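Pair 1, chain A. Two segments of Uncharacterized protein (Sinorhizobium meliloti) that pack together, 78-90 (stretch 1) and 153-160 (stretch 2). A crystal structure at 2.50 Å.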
# COMPACT_ATOMS: atom_id res chain seq x y z
N VAL A 78 -0.58 -6.11 -8.23
CA VAL A 78 -1.15 -4.81 -7.94
C VAL A 78 -2.34 -4.96 -6.99
O VAL A 78 -3.27 -5.75 -7.24
CB VAL A 78 -1.55 -4.09 -9.26
CG1 VAL A 78 -2.52 -2.94 -9.00
CG2 VAL A 78 -0.32 -3.59 -10.01
N ALA A 79 -2.31 -4.20 -5.89
CA ALA A 79 -3.43 -4.10 -4.96
C ALA A 79 -4.13 -2.77 -5.22
O ALA A 79 -3.59 -1.72 -4.88
CB ALA A 79 -2.93 -4.14 -3.52
N GLU A 80 -5.33 -2.81 -5.80
CA GLU A 80 -5.93 -1.59 -6.32
C GLU A 80 -6.89 -0.89 -5.42
O GLU A 80 -7.68 -1.51 -4.69
CB GLU A 80 -6.64 -1.82 -7.65
CG GLU A 80 -5.81 -1.45 -8.85
CD GLU A 80 -5.42 0.01 -8.92
OE1 GLU A 80 -5.40 0.74 -7.90
OE2 GLU A 80 -5.08 0.42 -10.04
N SER A 81 -6.83 0.44 -5.54
CA SER A 81 -7.70 1.33 -4.83
C SER A 81 -7.57 1.04 -3.33
O SER A 81 -8.55 1.02 -2.59
CB SER A 81 -9.14 1.16 -5.35
OG SER A 81 -9.24 1.59 -6.70
N MSE A 82 -6.34 0.84 -2.90
CA MSE A 82 -6.06 0.56 -1.50
C MSE A 82 -5.72 1.83 -0.76
O MSE A 82 -5.82 2.94 -1.30
CB MSE A 82 -4.94 -0.48 -1.46
CG MSE A 82 -5.49 -1.85 -1.86
SE MSE A 82 -6.76 -2.42 -0.46
CE MSE A 82 -5.40 -2.80 0.92
N ASP A 83 -5.31 1.67 0.49
CA ASP A 83 -4.96 2.82 1.31
C ASP A 83 -3.92 3.69 0.62
O ASP A 83 -3.99 4.90 0.72
CB ASP A 83 -4.44 2.37 2.67
CG ASP A 83 -4.32 3.51 3.65
OD1 ASP A 83 -5.36 3.90 4.22
OD2 ASP A 83 -3.19 4.03 3.82
N THR A 84 -2.97 3.09 -0.10
CA THR A 84 -1.96 3.88 -0.85
C THR A 84 -2.57 4.71 -1.98
O THR A 84 -2.02 5.73 -2.38
CB THR A 84 -0.82 3.00 -1.42
OG1 THR A 84 -0.28 2.19 -0.38
CG2 THR A 84 0.29 3.84 -1.99
N ALA A 85 -3.71 4.27 -2.50
CA ALA A 85 -4.35 5.03 -3.59
C ALA A 85 -5.27 6.07 -2.97
O ALA A 85 -6.08 6.66 -3.65
CB ALA A 85 -5.11 4.11 -4.52
N GLN A 86 -5.11 6.25 -1.66
CA GLN A 86 -5.75 7.31 -0.88
C GLN A 86 -7.22 7.06 -0.63
O GLN A 86 -7.97 8.00 -0.34
CB GLN A 86 -5.51 8.71 -1.47
CG GLN A 86 -4.10 9.21 -1.21
CD GLN A 86 -3.69 10.38 -2.10
OE1 GLN A 86 -3.03 10.19 -3.13
NE2 GLN A 86 -4.08 11.58 -1.70
N ARG A 87 -7.60 5.78 -0.74
CA ARG A 87 -8.94 5.28 -0.43
C ARG A 87 -9.41 5.79 0.94
O ARG A 87 -8.65 5.74 1.92
CB ARG A 87 -8.92 3.75 -0.44
CG ARG A 87 -10.30 3.09 -0.40
CD ARG A 87 -10.96 3.12 -1.77
NE ARG A 87 -12.17 2.32 -1.79
CZ ARG A 87 -12.26 1.07 -2.23
NH1 ARG A 87 -13.43 0.45 -2.18
NH2 ARG A 87 -11.19 0.43 -2.72
N GLY A 88 -10.64 6.29 1.01
CA GLY A 88 -11.19 6.82 2.28
C GLY A 88 -10.63 8.16 2.75
O GLY A 88 -11.15 8.75 3.69
N MSE A 89 -9.57 8.64 2.09
CA MSE A 89 -8.84 9.85 2.48
C MSE A 89 -8.48 10.64 1.23
O MSE A 89 -7.31 11.01 1.01
CB MSE A 89 -7.63 9.42 3.32
CG MSE A 89 -7.22 10.50 4.34
SE MSE A 89 -5.45 10.12 5.16
CE MSE A 89 -4.37 11.65 4.54
N GLY A 90 -9.49 10.91 0.41
CA GLY A 90 -9.29 11.60 -0.87
C GLY A 90 -9.89 10.89 -2.08
O GLY A 90 -10.35 11.54 -3.03
N ILE A 153 -11.06 -9.91 -4.63
CA ILE A 153 -11.32 -8.90 -3.62
C ILE A 153 -10.27 -8.87 -2.51
O ILE A 153 -9.79 -9.92 -2.08
CB ILE A 153 -12.70 -9.13 -2.97
CG1 ILE A 153 -13.82 -8.67 -3.91
CG2 ILE A 153 -12.83 -8.40 -1.63
CD1 ILE A 153 -14.40 -9.80 -4.72
N ILE A 154 -9.93 -7.66 -2.08
CA ILE A 154 -9.23 -7.44 -0.82
C ILE A 154 -10.29 -6.81 0.06
O ILE A 154 -10.77 -5.72 -0.24
CB ILE A 154 -8.07 -6.45 -0.95
CG1 ILE A 154 -6.97 -7.03 -1.82
CG2 ILE A 154 -7.52 -6.12 0.43
CD1 ILE A 154 -5.95 -6.01 -2.28
N LEU A 155 -10.67 -7.51 1.12
CA LEU A 155 -11.80 -7.07 1.92
C LEU A 155 -11.34 -6.06 2.96
O LEU A 155 -10.66 -6.40 3.93
CB LEU A 155 -12.49 -8.27 2.55
CG LEU A 155 -13.84 -8.00 3.22
CD1 LEU A 155 -14.83 -7.47 2.20
CD2 LEU A 155 -14.35 -9.28 3.86
N MSE A 156 -11.71 -4.81 2.73
CA MSE A 156 -11.23 -3.70 3.55
C MSE A 156 -12.02 -3.57 4.83
O MSE A 156 -13.18 -4.02 4.92
CB MSE A 156 -11.29 -2.43 2.71
CG MSE A 156 -10.16 -2.47 1.69
SE MSE A 156 -10.25 -0.87 0.54
CE MSE A 156 -9.00 0.30 1.52
N ALA A 157 -11.39 -2.98 5.84
CA ALA A 157 -12.04 -2.70 7.11
C ALA A 157 -13.04 -1.57 6.89
O ALA A 157 -12.89 -0.78 5.96
CB ALA A 157 -11.03 -2.32 8.17
N SER A 158 -14.06 -1.52 7.73
CA SER A 158 -15.20 -0.64 7.52
C SER A 158 -15.36 0.41 8.63
O SER A 158 -15.47 0.08 9.82
CB SER A 158 -16.46 -1.50 7.35
OG SER A 158 -17.66 -0.82 7.68
N ARG A 159 -15.35 1.68 8.21
CA ARG A 159 -15.51 2.85 9.08
C ARG A 159 -16.84 2.76 9.85
O ARG A 159 -16.87 2.93 11.06
CB ARG A 159 -15.48 4.13 8.20
CG ARG A 159 -14.44 5.22 8.47
CD ARG A 159 -13.02 4.74 8.24
NE ARG A 159 -12.09 5.49 7.35
CZ ARG A 159 -12.28 6.62 6.67
NH1 ARG A 159 -11.27 7.07 5.92
NH2 ARG A 159 -13.43 7.31 6.71
N ALA A 160 -17.94 2.45 9.15
CA ALA A 160 -19.29 2.44 9.74
C ALA A 160 -19.47 1.32 10.78
O ALA A 160 -20.20 1.49 11.77
CB ALA A 160 -20.35 2.32 8.66

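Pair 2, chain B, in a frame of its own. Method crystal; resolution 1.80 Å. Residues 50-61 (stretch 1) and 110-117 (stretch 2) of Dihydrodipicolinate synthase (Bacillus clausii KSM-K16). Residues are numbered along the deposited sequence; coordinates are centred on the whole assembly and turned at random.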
# COMPACT_ATOMS: atom_id res chain seq x y z
N ILE B 50 -13.09 3.38 -19.44
CA ILE B 50 -13.28 3.90 -18.10
C ILE B 50 -12.77 2.83 -17.13
O ILE B 50 -12.97 1.63 -17.35
CB ILE B 50 -14.76 4.25 -17.83
CG1 ILE B 50 -14.88 5.01 -16.51
CG2 ILE B 50 -15.63 2.99 -17.86
CD1 ILE B 50 -16.24 5.64 -16.26
N VAL B 51 -12.10 3.28 -16.07
CA VAL B 51 -11.49 2.36 -15.12
C VAL B 51 -11.97 2.47 -13.68
O VAL B 51 -11.33 3.11 -12.85
CB VAL B 51 -9.95 2.54 -15.15
CG1 VAL B 51 -9.28 1.43 -14.35
CG2 VAL B 51 -9.46 2.54 -16.58
N PRO B 52 -13.11 1.84 -13.35
CA PRO B 52 -13.59 1.91 -11.97
C PRO B 52 -12.58 1.20 -11.07
O PRO B 52 -11.83 0.34 -11.53
CB PRO B 52 -14.93 1.17 -12.03
CG PRO B 52 -14.73 0.19 -13.17
CD PRO B 52 -14.02 1.04 -14.20
N CYS B 53 -12.54 1.58 -9.80
CA CYS B 53 -11.60 0.99 -8.86
C CYS B 53 -10.15 1.30 -9.20
O CYS B 53 -9.24 0.52 -8.91
CB CYS B 53 -11.82 -0.53 -8.77
SG CYS B 53 -13.29 -0.94 -7.81
N GLY B 54 -9.95 2.45 -9.85
CA GLY B 54 -8.61 2.89 -10.18
C GLY B 54 -8.14 3.68 -8.97
O GLY B 54 -8.90 3.84 -8.01
N ASN B 55 -6.92 4.19 -8.99
CA ASN B 55 -6.47 4.93 -7.82
C ASN B 55 -7.15 6.29 -7.69
O ASN B 55 -7.31 6.80 -6.58
CB ASN B 55 -4.95 5.05 -7.81
CG ASN B 55 -4.29 3.88 -7.09
OD1 ASN B 55 -3.25 3.39 -7.51
ND2 ASN B 55 -4.91 3.43 -6.00
N THR B 56 -7.57 6.87 -8.81
CA THR B 56 -8.26 8.15 -8.78
C THR B 56 -9.63 7.92 -8.14
O THR B 56 -10.24 8.83 -7.59
CB THR B 56 -8.47 8.72 -10.20
OG1 THR B 56 -7.22 8.71 -10.91
CG2 THR B 56 -8.98 10.16 -10.13
N SER B 57 -10.09 6.67 -8.21
CA SER B 57 -11.38 6.26 -7.64
C SER B 57 -11.25 5.99 -6.15
O SER B 57 -12.23 5.63 -5.49
CB SER B 57 -11.86 4.96 -8.30
OG SER B 57 -11.64 4.97 -9.70
N GLU B 58 -10.03 6.15 -5.62
CA GLU B 58 -9.74 5.89 -4.21
C GLU B 58 -10.06 4.44 -3.85
O GLU B 58 -10.67 4.14 -2.82
CB GLU B 58 -10.50 6.87 -3.31
CG GLU B 58 -9.98 8.29 -3.42
CD GLU B 58 -10.78 9.27 -2.59
OE1 GLU B 58 -10.52 9.39 -1.37
OE2 GLU B 58 -11.69 9.92 -3.16
N PHE B 59 -9.62 3.54 -4.72
CA PHE B 59 -9.81 2.11 -4.56
C PHE B 59 -9.50 1.58 -3.16
O PHE B 59 -10.30 0.85 -2.57
CB PHE B 59 -8.93 1.39 -5.59
CG PHE B 59 -8.88 -0.10 -5.42
CD1 PHE B 59 -10.01 -0.88 -5.61
CD2 PHE B 59 -7.68 -0.73 -5.11
CE1 PHE B 59 -9.96 -2.26 -5.49
CE2 PHE B 59 -7.61 -2.12 -4.99
CZ PHE B 59 -8.76 -2.88 -5.18
N TYR B 60 -8.34 1.95 -2.62
CA TYR B 60 -7.95 1.46 -1.30
C TYR B 60 -8.78 1.99 -0.13
O TYR B 60 -8.66 1.49 0.99
CB TYR B 60 -6.47 1.73 -1.08
CG TYR B 60 -5.61 0.89 -1.99
CD1 TYR B 60 -5.63 -0.50 -1.89
CD2 TYR B 60 -4.81 1.47 -2.98
CE1 TYR B 60 -4.88 -1.30 -2.75
CE2 TYR B 60 -4.06 0.68 -3.85
CZ TYR B 60 -4.10 -0.70 -3.73
OH TYR B 60 -3.34 -1.49 -4.57
N ALA B 61 -9.62 2.98 -0.40
CA ALA B 61 -10.49 3.54 0.65
C ALA B 61 -11.86 2.84 0.60
O ALA B 61 -12.75 3.14 1.39
CB ALA B 61 -10.66 5.04 0.45
N VAL B 110 -9.55 -6.35 -16.60
CA VAL B 110 -9.18 -5.92 -15.25
C VAL B 110 -7.81 -5.25 -15.31
O VAL B 110 -7.03 -5.51 -16.23
CB VAL B 110 -9.07 -7.11 -14.26
CG1 VAL B 110 -10.42 -7.77 -14.07
CG2 VAL B 110 -8.03 -8.12 -14.76
N MET B 111 -7.56 -4.36 -14.36
CA MET B 111 -6.26 -3.70 -14.24
C MET B 111 -5.75 -4.13 -12.88
O MET B 111 -6.37 -3.86 -11.85
CB MET B 111 -6.37 -2.17 -14.26
CG MET B 111 -5.02 -1.47 -13.98
SD MET B 111 -5.12 0.32 -13.68
CE MET B 111 -5.88 0.34 -12.07
N ILE B 112 -4.62 -4.83 -12.87
CA ILE B 112 -4.06 -5.28 -11.61
C ILE B 112 -3.16 -4.18 -11.06
O ILE B 112 -2.14 -3.84 -11.67
CB ILE B 112 -3.23 -6.57 -11.78
CG1 ILE B 112 -4.03 -7.61 -12.57
CG2 ILE B 112 -2.86 -7.13 -10.41
CD1 ILE B 112 -3.24 -8.87 -12.88
N HIS B 113 -3.56 -3.62 -9.92
CA HIS B 113 -2.77 -2.58 -9.27
C HIS B 113 -1.42 -3.15 -8.89
O HIS B 113 -1.25 -4.36 -8.80
CB HIS B 113 -3.46 -2.11 -7.98
CG HIS B 113 -4.59 -1.15 -8.21
ND1 HIS B 113 -4.38 0.18 -8.50
CD2 HIS B 113 -5.93 -1.34 -8.22
CE1 HIS B 113 -5.55 0.77 -8.67
NE2 HIS B 113 -6.51 -0.13 -8.50
N MET B 114 -0.46 -2.26 -8.67
CA MET B 114 0.86 -2.69 -8.24
C MET B 114 0.60 -3.20 -6.82
O MET B 114 -0.12 -2.56 -6.06
CB MET B 114 1.82 -1.49 -8.20
CG MET B 114 3.27 -1.85 -7.89
SD MET B 114 4.11 -2.66 -9.28
CE MET B 114 5.58 -3.46 -8.39
N PRO B 115 1.17 -4.36 -6.46
CA PRO B 115 0.92 -4.85 -5.09
C PRO B 115 1.38 -3.82 -4.05
O PRO B 115 2.41 -3.17 -4.24
CB PRO B 115 1.71 -6.16 -5.05
CG PRO B 115 2.81 -5.95 -6.08
CD PRO B 115 2.06 -5.27 -7.19
N ILE B 116 0.63 -3.68 -2.97
CA ILE B 116 1.01 -2.71 -1.94
C ILE B 116 1.83 -3.28 -0.79
O ILE B 116 2.11 -2.57 0.18
CB ILE B 116 -0.24 -1.96 -1.36
CG1 ILE B 116 -1.38 -2.95 -1.08
CG2 ILE B 116 -0.69 -0.89 -2.34
CD1 ILE B 116 -1.11 -3.93 0.04
N HIS B 117 2.24 -4.54 -0.90
CA HIS B 117 3.05 -5.16 0.15
C HIS B 117 4.33 -4.35 0.36
O HIS B 117 4.97 -3.94 -0.61
CB HIS B 117 3.43 -6.59 -0.24
CG HIS B 117 2.28 -7.43 -0.70
ND1 HIS B 117 1.49 -7.09 -1.77
CD2 HIS B 117 1.83 -8.63 -0.27
CE1 HIS B 117 0.59 -8.04 -1.97
NE2 HIS B 117 0.78 -8.99 -1.08
O HOH W 1 -1.45 0.66 -8.44
O HOH W 2 -1.37 -0.15 -5.73

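Superposing N, CA and C of 14 central residues brings pair 2 onto pair 1 with an RMSD of 0.7 Å. In both, a strand in stretch 2 (A:Ile153 to A:Leu155, B:Val110 to B:Ile112) runs into a loop, and stretch 1 passes alongside it and then turns. The register agrees: the nearest CA pairs include A:Ala79 with A:Ile154 at 7.9 Å and B:Val51 with B:Met111 at 8.1 Å, which are matched positions. The buried areas are also nearly equal, 347 Å² in pair 1 and 345 Å² in pair 2.

The first inward layer is apolar in both. A:Ala79 matches B:Val51, with CA atoms 0.4 Å apart, and A:Ile154 matches B:Met111. In pair 1 the small A:Ala79 is met by a branched side chain, A:Ala79 CB lying 3.8 Å from A:Ile154 CD1. In pair 2 the larger B:Val51 faces a long, unbranched one, B:Val51 CG1 lying 4.2 Å from B:Met111 CE.

Three residues further along stretch 1, A:Met82 matches B:Gly54. The selenomethionine in pair 1 starts sideways, but its m, m, m rotamer brings its end nearer the other stretch: A:Met82 SE is 3.9 Å from A:Ile154 CG2 and 3.9 Å from A:Met156 SE. B:Gly54 has no side chain to offer, and B:Met111 CE approaches its backbone instead, 4.2 Å from B:Gly54 CA.

The central residue of stretch 2 covers the most ground in each pair. A:Met156 loses 95 Å² to stretch 1 and B:His113 loses 105 Å²; both point toward it with chi1 in m, and their side-chain centres fall 0.7 Å apart. The chemistry differs. A:Met156 SE lies 4.0 Å from A:Ser81 O, without a hydrogen bond, and that carbonyl instead accepts from A:Arg87 NH2 at 2.7 Å. At the matched B:Cys53, the carbonyl is bound across the interface: B:His113 NE2 donates to B:Cys53 O at 2.8 Å with a nearly straight angle of 172°.

A:Arg87 and B:Phe59 show a similar convergence, their side-chain centres 0.5 Å apart although their CA atoms differ by 1.6 Å. Each offers a flat group. A:Met156 SE sits over one face of the A:Arg87 guanidinium, and A:Met156 CE is 3.6 Å from A:Arg87 CG. In pair 2 the B:Phe59 and B:His113 rings are near parallel (13°) but slid apart, with centroids separated by 4.8 Å, so they barely overlap.

The far end diverges most. A:Gly88 and B:Tyr60 match loosely, at 2.0 Å. A:Arg159 NH1 donates to A:Gly88 O at 2.8 Å, and an ideal CB on A:Gly88 would come within 2.9 Å of A:Arg159 NH1, a clash. In pair 2 the bulk is on stretch 1: B:Tyr60 turns its edge toward the face of B:His113, and B:Tyr60 CZ packs 3.7 Å from CG2 of B:Ile116, the counterpart of A:Arg159.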